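Local coordinates for putative phosphosugar isomerase (Clostridium difficile, PDB 3G68), which probably binds and isomerises sugar phosphates through a pair of SIS domains, resembling the isomerase part of glucosamine-6-phosphate synthase, at residues B[85-90]-B[113-118]; B[24-29]-B[129-134]; B[209-214]-B[257-262]. All coordinates share one frame; numbering follows the deposited sequence. Where two conformers were deposited one is given.

Contact 1. Residues B[85-90]-B[113-118]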
ATOM      1  N   LEU B  85      37.509 -46.574 -16.282  1.00 26.29           N
ATOM      2  CA  LEU B  85      37.555 -45.319 -17.040  1.00 25.65           C
ATOM      3  C   LEU B  85      38.800 -44.515 -16.623  1.00 24.56           C
ATOM      4  O   LEU B  85      38.970 -44.182 -15.434  1.00 23.18           O
ATOM      5  CB  LEU B  85      36.298 -44.480 -16.786  1.00 24.91           C
ATOM      6  CG  LEU B  85      36.213 -43.057 -17.380  1.00 26.85           C
ATOM      7  CD1 LEU B  85      36.124 -43.104 -18.909  1.00 23.16           C
ATOM      8  CD2 LEU B  85      35.042 -42.234 -16.765  1.00 24.03           C
ATOM      9  N   VAL B  86      39.676 -44.226 -17.584  1.00 24.59           N
ATOM     10  CA  VAL B  86      40.833 -43.359 -17.314  1.00 25.26           C
ATOM     11  C   VAL B  86      40.448 -41.951 -17.769  1.00 24.93           C
ATOM     12  O   VAL B  86      40.127 -41.728 -18.949  1.00 26.58           O
ATOM     13  CB  VAL B  86      42.131 -43.814 -18.007  1.00 25.89           C
ATOM     14  CG1 VAL B  86      43.263 -42.816 -17.725  1.00 24.61           C
ATOM     15  CG2 VAL B  86      42.506 -45.188 -17.528  1.00 26.23           C
ATOM     16  N   VAL B  87      40.436 -41.020 -16.823  1.00 24.28           N
ATOM     17  CA  VAL B  87      40.138 -39.634 -17.119  1.00 23.03           C
ATOM     18  C   VAL B  87      41.470 -38.881 -17.193  1.00 23.39           C
ATOM     19  O   VAL B  87      42.125 -38.659 -16.172  1.00 22.42           O
ATOM     20  CB  VAL B  87      39.216 -38.999 -16.078  1.00 22.23           C
ATOM     21  CG1 VAL B  87      38.864 -37.584 -16.501  1.00 19.06           C
ATOM     22  CG2 VAL B  87      37.936 -39.827 -15.882  1.00 24.46           C
ATOM     23  N   GLY B  88      41.868 -38.534 -18.418  1.00 23.06           N
ATOM     24  CA  GLY B  88      43.055 -37.728 -18.665  1.00 22.70           C
ATOM     25  C   GLY B  88      42.688 -36.251 -18.527  1.00 21.80           C
ATOM     26  O   GLY B  88      41.744 -35.782 -19.172  1.00 22.63           O
ATOM     27  N   VAL B  89      43.431 -35.525 -17.697  1.00 19.40           N
ATOM     28  CA  VAL B  89      43.223 -34.093 -17.435  1.00 18.30           C
ATOM     29  C   VAL B  89      44.440 -33.287 -17.926  1.00 18.87           C
ATOM     30  O   VAL B  89      45.576 -33.569 -17.541  1.00 16.43           O
ATOM     31  CB  VAL B  89      43.005 -33.867 -15.941  1.00 18.00           C
ATOM     32  CG1 VAL B  89      42.733 -32.371 -15.626  1.00 15.20           C
ATOM     33  CG2 VAL B  89      41.851 -34.730 -15.427  1.00 17.99           C
ATOM     34  N   SER B  90      44.209 -32.310 -18.798  1.00 19.03           N
ATOM     35  CA  SER B  90      45.268 -31.425 -19.299  1.00 19.71           C
ATOM     36  C   SER B  90      44.630 -30.144 -19.786  1.00 19.35           C
ATOM     37  O   SER B  90      43.947 -30.187 -20.798  1.00 20.23           O
ATOM     38  CB  SER B  90      46.056 -32.087 -20.442  1.00 21.73           C
ATOM     39  OG  SER B  90      47.033 -31.200 -20.984  1.00 19.85           O
ATOM     40  N   ALA B 113      38.416 -40.942 -21.163  1.00 20.43           N
ATOM     41  CA  ALA B 113      37.743 -39.652 -21.125  1.00 17.96           C
ATOM     42  C   ALA B 113      38.812 -38.576 -21.063  1.00 18.68           C
ATOM     43  O   ALA B 113      39.890 -38.804 -20.473  1.00 17.48           O
ATOM     44  CB  ALA B 113      36.807 -39.570 -19.931  1.00 18.42           C
ATOM     45  N   SER B 114      38.532 -37.428 -21.686  1.00 18.44           N
ATOM     46  CA  SER B 114      39.438 -36.286 -21.671  1.00 18.66           C
ATOM     47  C   SER B 114      38.797 -35.058 -20.996  1.00 18.60           C
ATOM     48  O   SER B 114      37.587 -34.868 -21.053  1.00 18.36           O
ATOM     49  CB  SER B 114      39.908 -35.924 -23.090  1.00 19.60           C
ATOM     50  OG  SER B 114      38.815 -35.676 -23.979  1.00 21.27           O
HETATM   51  N   MSE B 115      39.625 -34.257 -20.321  1.00 17.04           N
HETATM   52  CA  MSE B 115      39.203 -32.992 -19.744  1.00 17.51           C
HETATM   53  C   MSE B 115      40.247 -31.941 -20.067  1.00 18.28           C
HETATM   54  O   MSE B 115      41.199 -31.713 -19.308  1.00 19.36           O
HETATM   55  CB  MSE B 115      38.961 -33.112 -18.237  1.00 17.90           C
HETATM   56  CG  MSE B 115      37.804 -34.016 -17.890  1.00 19.50           C
HETATM   57 SE   MSE B 115      37.180 -33.669 -16.056  0.75 20.68          SE
HETATM   58  CE  MSE B 115      35.523 -34.872 -16.035  1.00 12.98           C
ATOM     59  N   ALA B 116      40.110 -31.377 -21.254  1.00 18.93           N
ATOM     60  CA  ALA B 116      40.958 -30.300 -21.721  1.00 19.03           C
ATOM     61  C   ALA B 116      40.168 -28.994 -21.650  1.00 19.33           C
ATOM     62  O   ALA B 116      38.922 -29.001 -21.671  1.00 17.31           O
ATOM     63  CB  ALA B 116      41.427 -30.587 -23.145  1.00 18.47           C
ATOM     64  N   GLY B 117      40.900 -27.882 -21.590  1.00 18.64           N
ATOM     65  CA  GLY B 117      40.313 -26.541 -21.501  1.00 19.06           C
ATOM     66  C   GLY B 117      40.153 -25.829 -22.821  1.00 20.59           C
ATOM     67  O   GLY B 117      39.992 -24.611 -22.860  1.00 21.85           O
ATOM     68  N   CYS B 118      40.205 -26.598 -23.902  1.00 19.89           N
ATOM     69  CA  CYS B 118      40.048 -26.098 -25.262  1.00 21.50           C
ATOM     70  C   CYS B 118      39.373 -27.181 -26.084  1.00 21.85           C
ATOM     71  O   CYS B 118      39.425 -28.364 -25.732  1.00 19.17           O
ATOM     72  CB  CYS B 118      41.405 -25.797 -25.887  1.00 22.00           C
ATOM     73  SG  CYS B 118      42.524 -27.246 -25.948  1.00 25.94           S
TER
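Val87 turns CG1 anti to its backbone N (chi1 -176°), while Met115, a selenomethionine, holds CG beside its own N and anti to the carbonyl carbon (chi1 -66°). Those two settings bring Val87 CG1 to 4.0 Å from Met115 CG, where the side chains cross obliquely. The other branch serves a different neighbour, with Val87 CG2 4.2 Å from Ala113 CB. Leu85 CD1 comes closer to that methyl, 3.7 Å from Ala113 CB. Farther along, Val89 CG2 meets the root of the selenomethionine, 4.3 Å from Met115 CB.

All of this happens on one face of a parallel sheet, in the beta-alpha-beta unit formed by strand 84-90, helix 96-107 and strand 111-116 of the SIS domain. Val87 pairs with Ala113 and Val89 with Met115, so both pairs send their side chains to the face that helix 145-165 covers. Val86, Gly88 and Ser90 bond through their backbones to Ala113 and Met115, each of which uses both N and O, as in the bond of Gly88 N to Ala113 O at 2.9 Å. The last rung, Ser90 N to Met115 O, is 3.1 Å long. On the opposite face Ser114 OG is bonded to Asp124, whereas Ser90 OG reaches a bound citrate, probably from the crystallisation liquor, at the C-terminal end of the strand.

Contact 2. Residues B[24-29]-B[129-134]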
ATOM      1  N   SER B  24      23.955 -31.991 -20.455  1.00 16.31           N
ATOM      2  CA  SER B  24      24.351 -32.232 -21.846  1.00 16.58           C
ATOM      3  C   SER B  24      25.726 -32.874 -21.926  1.00 16.61           C
ATOM      4  O   SER B  24      25.893 -33.921 -22.553  1.00 15.59           O
ATOM      5  CB  SER B  24      24.315 -30.930 -22.666  1.00 18.39           C
ATOM      6  OG  SER B  24      24.864 -31.095 -23.975  1.00 19.79           O
ATOM      7  N   LEU B  25      26.703 -32.278 -21.246  1.00 16.39           N
ATOM      8  CA  LEU B  25      28.080 -32.728 -21.322  1.00 16.69           C
ATOM      9  C   LEU B  25      28.312 -34.178 -20.850  1.00 16.78           C
ATOM     10  O   LEU B  25      29.027 -34.921 -21.507  1.00 17.17           O
ATOM     11  CB  LEU B  25      29.017 -31.771 -20.569  1.00 17.39           C
ATOM     12  CG  LEU B  25      30.506 -32.063 -20.758  1.00 12.97           C
ATOM     13  CD1 LEU B  25      30.885 -31.850 -22.213  1.00 16.61           C
ATOM     14  CD2 LEU B  25      31.335 -31.167 -19.845  1.00 18.53           C
ATOM     15  N   PHE B  26      27.678 -34.569 -19.747  1.00 15.90           N
ATOM     16  CA  PHE B  26      27.877 -35.888 -19.155  1.00 14.86           C
ATOM     17  C   PHE B  26      26.806 -36.936 -19.507  1.00 15.63           C
ATOM     18  O   PHE B  26      26.784 -38.029 -18.925  1.00 14.00           O
ATOM     19  CB  PHE B  26      27.936 -35.711 -17.643  1.00 15.32           C
ATOM     20  CG  PHE B  26      29.092 -34.856 -17.203  1.00 16.41           C
ATOM     21  CD1 PHE B  26      30.395 -35.357 -17.266  1.00 14.43           C
ATOM     22  CD2 PHE B  26      28.898 -33.547 -16.754  1.00 15.38           C
ATOM     23  CE1 PHE B  26      31.488 -34.568 -16.882  1.00 15.73           C
ATOM     24  CE2 PHE B  26      30.003 -32.760 -16.363  1.00 16.00           C
ATOM     25  CZ  PHE B  26      31.290 -33.287 -16.417  1.00 16.47           C
ATOM     26  N   ASN B  27      25.940 -36.616 -20.464  1.00 15.43           N
ATOM     27  CA  ASN B  27      24.832 -37.500 -20.767  1.00 17.68           C
ATOM     28  C   ASN B  27      25.213 -38.904 -21.232  1.00 17.97           C
ATOM     29  O   ASN B  27      24.506 -39.852 -20.912  1.00 17.53           O
ATOM     30  CB  ASN B  27      23.921 -36.914 -21.825  1.00 18.71           C
ATOM     31  CG  ASN B  27      22.575 -37.639 -21.871  1.00 22.31           C
ATOM     32  OD1 ASN B  27      21.845 -37.691 -20.875  1.00 25.07           O
ATOM     33  ND2 ASN B  27      22.272 -38.225 -22.996  1.00 21.55           N
ATOM     34  N   GLU B  28      26.324 -39.016 -21.957  1.00 19.12           N
ATOM     35  CA  GLU B  28      26.785 -40.296 -22.514  0.60 19.64           C
ATOM     36  C   GLU B  28      27.669 -41.035 -21.517  1.00 19.29           C
ATOM     37  O   GLU B  28      27.446 -42.203 -21.236  1.00 20.87           O
ATOM     38  CB  GLU B  28      27.558 -40.074 -23.830  0.60 19.58           C
ATOM     39  CG  GLU B  28      27.891 -41.362 -24.626  0.60 19.01           C
ATOM     40  CD  GLU B  28      28.967 -41.173 -25.689  0.60 20.24           C
ATOM     41  OE1 GLU B  28      29.728 -40.183 -25.610  0.60 25.51           O
ATOM     42  OE2 GLU B  28      29.100 -42.050 -26.582  0.60 20.68           O
ATOM     43  N   VAL B  29      28.681 -40.357 -20.982  1.00 19.19           N
ATOM     44  CA  VAL B  29      29.599 -41.016 -20.044  1.00 18.76           C
ATOM     45  C   VAL B  29      28.888 -41.574 -18.796  1.00 17.95           C
ATOM     46  O   VAL B  29      29.319 -42.577 -18.263  1.00 18.85           O
ATOM     47  CB  VAL B  29      30.814 -40.105 -19.645  1.00 18.62           C
ATOM     48  CG1 VAL B  29      30.344 -38.913 -18.815  1.00 19.42           C
ATOM     49  CG2 VAL B  29      31.900 -40.923 -18.906  1.00 21.67           C
ATOM     50  N   TYR B 129      35.095 -40.202 -24.533  1.00 20.63           N
ATOM     51  CA  TYR B 129      34.237 -39.129 -23.984  1.00 21.19           C
ATOM     52  C   TYR B 129      34.990 -37.818 -23.834  1.00 21.33           C
ATOM     53  O   TYR B 129      35.902 -37.736 -23.012  1.00 20.58           O
ATOM     54  CB  TYR B 129      33.697 -39.551 -22.613  1.00 22.86           C
ATOM     55  CG  TYR B 129      33.204 -40.949 -22.663  1.00 26.17           C
ATOM     56  CD1 TYR B 129      32.013 -41.251 -23.328  1.00 30.83           C
ATOM     57  CD2 TYR B 129      33.939 -41.985 -22.112  1.00 25.19           C
ATOM     58  CE1 TYR B 129      31.562 -42.554 -23.423  1.00 30.16           C
ATOM     59  CE2 TYR B 129      33.495 -43.294 -22.189  1.00 29.57           C
ATOM     60  CZ  TYR B 129      32.308 -43.572 -22.850  1.00 29.38           C
ATOM     61  OH  TYR B 129      31.873 -44.864 -22.936  1.00 30.59           O
ATOM     62  N   ILE B 130      34.625 -36.816 -24.634  1.00 19.09           N
ATOM     63  CA  ILE B 130      35.304 -35.528 -24.631  1.00 19.85           C
ATOM     64  C   ILE B 130      34.535 -34.662 -23.654  1.00 20.69           C
ATOM     65  O   ILE B 130      33.514 -34.073 -24.012  1.00 21.66           O
ATOM     66  CB  ILE B 130      35.348 -34.926 -26.048  1.00 19.78           C
ATOM     67  CG1 ILE B 130      36.161 -35.837 -26.971  1.00 23.26           C
ATOM     68  CG2 ILE B 130      35.953 -33.529 -26.039  1.00 20.36           C
ATOM     69  CD1 ILE B 130      36.125 -35.417 -28.438  1.00 23.99           C
ATOM     70  N   LEU B 131      35.021 -34.626 -22.410  1.00 19.59           N
ATOM     71  CA  LEU B 131      34.371 -33.913 -21.304  1.00 17.98           C
ATOM     72  C   LEU B 131      35.076 -32.575 -21.062  1.00 16.34           C
ATOM     73  O   LEU B 131      35.612 -32.313 -19.972  1.00 13.75           O
ATOM     74  CB  LEU B 131      34.401 -34.798 -20.054  1.00 17.62           C
ATOM     75  CG  LEU B 131      33.848 -36.210 -20.157  1.00 19.62           C
ATOM     76  CD1 LEU B 131      34.030 -36.924 -18.833  1.00 17.07           C
ATOM     77  CD2 LEU B 131      32.351 -36.181 -20.564  1.00 20.38           C
ATOM     78  N   THR B 132      35.084 -31.768 -22.120  1.00 16.44           N
ATOM     79  CA  THR B 132      35.731 -30.464 -22.181  1.00 17.51           C
ATOM     80  C   THR B 132      35.380 -29.574 -20.993  1.00 16.40           C
ATOM     81  O   THR B 132      34.215 -29.476 -20.612  1.00 15.33           O
ATOM     82  CB  THR B 132      35.323 -29.735 -23.475  1.00 18.77           C
ATOM     83  OG1 THR B 132      35.456 -30.654 -24.584  1.00 20.69           O
ATOM     84  CG2 THR B 132      36.189 -28.493 -23.695  1.00 20.15           C
ATOM     85  N   VAL B 133      36.405 -28.984 -20.388  1.00 16.95           N
ATOM     86  CA  VAL B 133      36.225 -28.035 -19.304  1.00 16.32           C
ATOM     87  C   VAL B 133      35.998 -26.717 -20.037  1.00 15.72           C
ATOM     88  O   VAL B 133      36.933 -26.133 -20.576  1.00 16.37           O
ATOM     89  CB  VAL B 133      37.457 -27.962 -18.369  1.00 15.58           C
ATOM     90  CG1 VAL B 133      37.222 -26.892 -17.281  1.00 18.48           C
ATOM     91  CG2 VAL B 133      37.732 -29.308 -17.756  1.00 14.93           C
ATOM     92  N   ASN B 134      34.754 -26.231 -20.058  1.00 16.84           N
ATOM     93  CA  ASN B 134      34.419 -25.024 -20.824  1.00 16.18           C
ATOM     94  C   ASN B 134      34.645 -23.735 -20.063  1.00 16.21           C
ATOM     95  O   ASN B 134      33.709 -22.974 -19.841  1.00 15.95           O
ATOM     96  CB  ASN B 134      32.966 -25.131 -21.328  1.00 16.96           C
ATOM     97  CG  ASN B 134      32.785 -26.268 -22.296  1.00 16.30           C
ATOM     98  OD1 ASN B 134      31.924 -27.139 -22.105  1.00 23.02           O
ATOM     99  ND2 ASN B 134      33.625 -26.297 -23.327  1.00 22.39           N
TER
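Val29 lies over one face of the Tyr129 ring in a CH-pi contact: CG2 is 4.2 Å from the ring centroid, displaced toward the rim, and Val29 CB is 3.9 Å from Tyr129 CG. Val29 CG1 turns elsewhere. Set between the backbone N and the carbonyl carbon (chi1 67°), it comes to 3.8 Å from Leu131 CD2. That leucine methyl is a meeting point for three residues of 24-29, since Leu131 CD2 is also 3.7 Å from Leu25 O and 3.9 Å from Phe26 CD1, the side chains of Phe26 and Leu131 crossing at about a right angle. Leu25 completes this first shell by placing CD2 3.4 Å from Thr132 O. In one of its two conformers Glu28 brings its carboxylate to the edge of the Tyr129 ring, its plane nearly perpendicular to the ring; this contact is therefore doubtful.

No hydrogen bond spans the two segments, so the join rests on packing. Within 24-29 the side chains also pack on one another, the Phe26 ring having Leu25 CB over one face and Val29 CG1 at its edge in plane. In the second shell, Val29 O is bonded to Thr32 OG1.

The contact thus lays the end of helix 22-25 and the residues after it against strand 129-130, the outermost of that sheet within the chain, and the loop that follows. Tyr129 and Leu131 are bonded through their backbones to strand 111-116, Tyr129 and Val29 touch Leu85 of strand 84-90, and Phe26 and Val29 pack on helix 145-165.

Contact 3. Residues B[209-214]-B[257-262]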
ATOM      1  N   LYS B 209      61.318 -14.901   1.091  1.00  8.67           N
ATOM      2  CA  LYS B 209      62.553 -15.592   0.733  1.00  8.10           C
ATOM      3  C   LYS B 209      62.284 -17.084   0.465  1.00  8.15           C
ATOM      4  O   LYS B 209      62.876 -17.633  -0.437  1.00  5.43           O
ATOM      5  CB  LYS B 209      63.568 -15.463   1.855  1.00 10.88           C
ATOM      6  CG  LYS B 209      64.103 -14.027   2.031  1.00 14.40           C
ATOM      7  CD  LYS B 209      65.008 -13.899   3.216  1.00 20.79           C
ATOM      8  CE  LYS B 209      65.532 -12.464   3.355  1.00 28.37           C
ATOM      9  NZ  LYS B 209      64.419 -11.454   3.362  1.00 34.56           N
ATOM     10  N   GLU B 210      61.456 -17.724   1.296  1.00  6.16           N
ATOM     11  CA  GLU B 210      61.053 -19.129   1.089  1.00  7.94           C
ATOM     12  C   GLU B 210      59.787 -19.361   1.855  1.00  7.10           C
ATOM     13  O   GLU B 210      59.629 -18.862   3.003  1.00  8.09           O
ATOM     14  CB  GLU B 210      62.179 -20.110   1.446  1.00 10.27           C
ATOM     15  CG  GLU B 210      62.710 -20.065   2.852  1.00 11.87           C
ATOM     16  CD  GLU B 210      62.011 -21.009   3.801  1.00 15.54           C
ATOM     17  OE1 GLU B 210      61.001 -21.604   3.391  1.00 13.36           O
ATOM     18  OE2 GLU B 210      62.495 -21.158   4.981  1.00 12.45           O
ATOM     19  N   ILE B 211      58.883 -20.101   1.240  1.00  8.19           N
ATOM     20  CA  ILE B 211      57.555 -20.295   1.798  1.00  7.25           C
ATOM     21  C   ILE B 211      57.185 -21.762   1.963  1.00  7.69           C
ATOM     22  O   ILE B 211      57.556 -22.606   1.157  1.00  7.75           O
ATOM     23  CB  ILE B 211      56.489 -19.660   0.849  1.00  7.74           C
ATOM     24  CG1 ILE B 211      56.744 -18.163   0.623  1.00  7.23           C
ATOM     25  CG2 ILE B 211      55.060 -19.861   1.414  1.00  5.20           C
ATOM     26  CD1 ILE B 211      55.943 -17.540  -0.527  1.00  6.36           C
ATOM     27  N   ARG B 212      56.421 -22.055   3.006  1.00  7.60           N
ATOM     28  CA  ARG B 212      55.828 -23.358   3.203  1.00  7.99           C
ATOM     29  C   ARG B 212      54.341 -23.128   3.512  1.00  9.35           C
ATOM     30  O   ARG B 212      53.999 -22.149   4.149  1.00 10.40           O
ATOM     31  CB  ARG B 212      56.527 -24.142   4.324  1.00  7.11           C
ATOM     32  CG  ARG B 212      57.910 -24.565   3.915  1.00 11.03           C
ATOM     33  CD  ARG B 212      58.501 -25.494   4.953  1.00 11.29           C
ATOM     34  NE  ARG B 212      59.847 -25.885   4.580  1.00  9.34           N
ATOM     35  CZ  ARG B 212      60.930 -25.184   4.848  1.00  6.59           C
ATOM     36  NH1 ARG B 212      60.873 -24.046   5.548  1.00 13.97           N
ATOM     37  NH2 ARG B 212      62.110 -25.634   4.432  1.00 12.26           N
ATOM     38  N   ILE B 213      53.467 -23.957   2.971  1.00  9.33           N
ATOM     39  CA  ILE B 213      52.020 -23.867   3.233  1.00 10.08           C
ATOM     40  C   ILE B 213      51.674 -25.141   4.003  1.00 10.19           C
ATOM     41  O   ILE B 213      52.116 -26.232   3.622  1.00  9.56           O
ATOM     42  CB  ILE B 213      51.173 -23.795   1.945  1.00 11.28           C
ATOM     43  CG1 ILE B 213      51.636 -22.640   1.068  1.00 11.28           C
ATOM     44  CG2 ILE B 213      49.670 -23.638   2.292  1.00  6.91           C
ATOM     45  CD1 ILE B 213      50.926 -22.607  -0.307  1.00 12.87           C
ATOM     46  N   ILE B 214      50.924 -24.998   5.099  1.00 10.21           N
ATOM     47  CA  ILE B 214      50.478 -26.142   5.895  1.00 11.26           C
ATOM     48  C   ILE B 214      48.952 -26.167   5.811  1.00 12.05           C
ATOM     49  O   ILE B 214      48.298 -25.165   6.169  1.00  9.67           O
ATOM     50  CB  ILE B 214      50.913 -26.041   7.366  1.00  9.02           C
ATOM     51  CG1 ILE B 214      52.418 -25.784   7.473  1.00 10.52           C
ATOM     52  CG2 ILE B 214      50.484 -27.289   8.145  1.00  9.72           C
ATOM     53  CD1 ILE B 214      52.895 -25.617   8.878  1.00  6.94           C
ATOM     54  N   ASP B 257      63.913 -16.443   8.573  1.00 13.08           N
ATOM     55  CA  ASP B 257      63.652 -16.049   7.179  1.00 14.16           C
ATOM     56  C   ASP B 257      62.545 -16.886   6.492  1.00 14.15           C
ATOM     57  O   ASP B 257      62.276 -16.668   5.294  1.00 11.76           O
ATOM     58  CB  ASP B 257      64.935 -16.154   6.334  1.00 15.68           C
ATOM     59  CG  ASP B 257      65.921 -14.999   6.543  1.00 21.91           C
ATOM     60  OD1 ASP B 257      65.562 -13.904   7.057  1.00 25.77           O
ATOM     61  OD2 ASP B 257      67.076 -15.205   6.123  1.00 26.34           O
ATOM     62  N   SER B 258      61.928 -17.841   7.205  1.00 12.09           N
ATOM     63  CA  SER B 258      60.859 -18.668   6.655  1.00 10.47           C
ATOM     64  C   SER B 258      59.513 -17.928   6.712  1.00 12.32           C
ATOM     65  O   SER B 258      59.203 -17.239   7.724  1.00 13.54           O
ATOM     66  CB  SER B 258      60.664 -19.955   7.489  1.00 10.77           C
ATOM     67  OG  SER B 258      61.847 -20.741   7.553  1.00 10.36           O
ATOM     68  N   THR B 259      58.735 -18.090   5.649  1.00 10.56           N
ATOM     69  CA  THR B 259      57.354 -17.639   5.563  1.00 10.24           C
ATOM     70  C   THR B 259      56.482 -18.886   5.577  1.00  9.75           C
ATOM     71  O   THR B 259      56.747 -19.859   4.823  1.00  9.95           O
ATOM     72  CB  THR B 259      57.101 -16.822   4.319  1.00 10.04           C
ATOM     73  OG1 THR B 259      57.906 -15.630   4.362  1.00 10.49           O
ATOM     74  CG2 THR B 259      55.599 -16.428   4.229  1.00  8.61           C
ATOM     75  N   ILE B 260      55.423 -18.844   6.385  1.00 10.83           N
ATOM     76  CA  ILE B 260      54.475 -19.973   6.502  0.50  9.50           C
ATOM     77  C   ILE B 260      53.042 -19.482   6.429  1.00  9.08           C
ATOM     78  O   ILE B 260      52.655 -18.521   7.104  1.00  9.48           O
ATOM     79  CB  ILE B 260      54.594 -20.834   7.806  0.50  9.04           C
ATOM     80  CG1 ILE B 260      56.032 -21.241   8.093  0.50 10.97           C
ATOM     81  CG2 ILE B 260      53.740 -22.106   7.683  0.50  8.89           C
ATOM     82  CD1 ILE B 260      56.818 -20.172   8.724  0.50 10.80           C
ATOM     83  N   PHE B 261      52.267 -20.145   5.557  1.00  8.58           N
ATOM     84  CA  PHE B 261      50.836 -19.900   5.389  1.00  9.59           C
ATOM     85  C   PHE B 261      50.148 -21.127   5.966  1.00 10.41           C
ATOM     86  O   PHE B 261      50.481 -22.260   5.565  1.00  9.91           O
ATOM     87  CB  PHE B 261      50.434 -19.734   3.936  1.00  9.42           C
ATOM     88  CG  PHE B 261      50.936 -18.489   3.341  1.00  8.01           C
ATOM     89  CD1 PHE B 261      50.276 -17.288   3.588  1.00  9.30           C
ATOM     90  CD2 PHE B 261      52.086 -18.478   2.578  1.00  9.01           C
ATOM     91  CE1 PHE B 261      50.734 -16.102   3.072  1.00 11.47           C
ATOM     92  CE2 PHE B 261      52.558 -17.274   2.023  1.00 16.49           C
ATOM     93  CZ  PHE B 261      51.878 -16.087   2.271  1.00 13.46           C
ATOM     94  N   ILE B 262      49.251 -20.904   6.929  1.00  9.84           N
ATOM     95  CA  ILE B 262      48.459 -21.984   7.528  1.00 11.50           C
ATOM     96  C   ILE B 262      47.010 -21.838   7.043  1.00 11.63           C
ATOM     97  O   ILE B 262      46.355 -20.826   7.290  1.00 12.18           O
ATOM     98  CB  ILE B 262      48.555 -22.008   9.070  1.00 11.69           C
ATOM     99  CG1 ILE B 262      50.043 -22.224   9.475  1.00 16.44           C
ATOM    100  CG2 ILE B 262      47.688 -23.148   9.639  1.00 13.73           C
ATOM    101  CD1 ILE B 262      50.320 -22.444  10.974  1.00 16.34           C
TER
HETATM  102  O   HOH W   1      60.493 -15.565   3.624  1.00 11.85           O
HETATM  103  O   HOH W   2      59.057 -21.651   5.252  1.00 11.35           O
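Ile211 presents CG2 to the edge of the Phe261 ring, in the ring plane and 3.5 Å from Phe261 CD2, so the diagonal neighbours meet methyl to rim. Directly across, Ile211 and Thr259 lie side by side and point the same way, Ile211 CG1 being 3.9 Å from Thr259 CB. On the opposite face Ile214 and Ile260, diagonal neighbours, also lie side by side and point the same way, with Ile214 CD1 3.8 Å from Ile260 CG2.

Ser258, Arg212 and a water gather round the carboxylate of Glu210, whose chain bends at chi2 (91°) and carries CD back toward the partner strand. Ser258 OG donates to Glu210 OE2 over 2.7 Å, from the syn side but 35° out of the carboxylate plane. Arg212, extended from CG to NE, forms a salt bridge to the same acid, NH1 to Glu210 OE1 at 3.3 Å, and Ser258 OG lies at the edge of its guanidinium. The water donates to Glu210 OE1 and to Thr259 O and accepts a weak bond from Arg212 NH1; a second one gathers Lys209 N, Asp257 O and Thr259 OG1 where the strands begin. Lys209 CD packs on Asp257 CG, yet Lys209 NZ stays 4.6 Å from Asp257 OD1, beyond a salt bridge.

Four backbone bonds join the strands in parallel, such as Ile214 N to Phe261 O at 2.8 Å. Strand 210-215 pairs on its other edge with strand 238-242 in the second five-stranded sheet. Ile211 and Ile213 pack on helix 220-234, while on the other face Ile214 and Ile262 meet helix 271-279, Ile214 also reaching helix 243-250.

Contacts 1 and 2 both reach the same sheet and touch, their centres 10 Å apart. Strand 111-116, the second partner of contact 1, passes its backbone bonding on to the chain of contact 2: Leu131 N lies 2.9 Å from Ser114 O and Val133 N 2.8 Å from Ala116 O, both probable hydrogen bonds. Contact 3 stands apart on the other side of the chain's centre, about 33 Å centre to centre from contact 1 and 39 Å from contact 2. It pairs the first and third strands of its sheet, whereas contact 1 pairs the third and fourth, in two sheets of identical 2-1-3-4-5 order, as expected of a double-SIS protein. The citrate at Ser90 may mark a pocket beside contact 1.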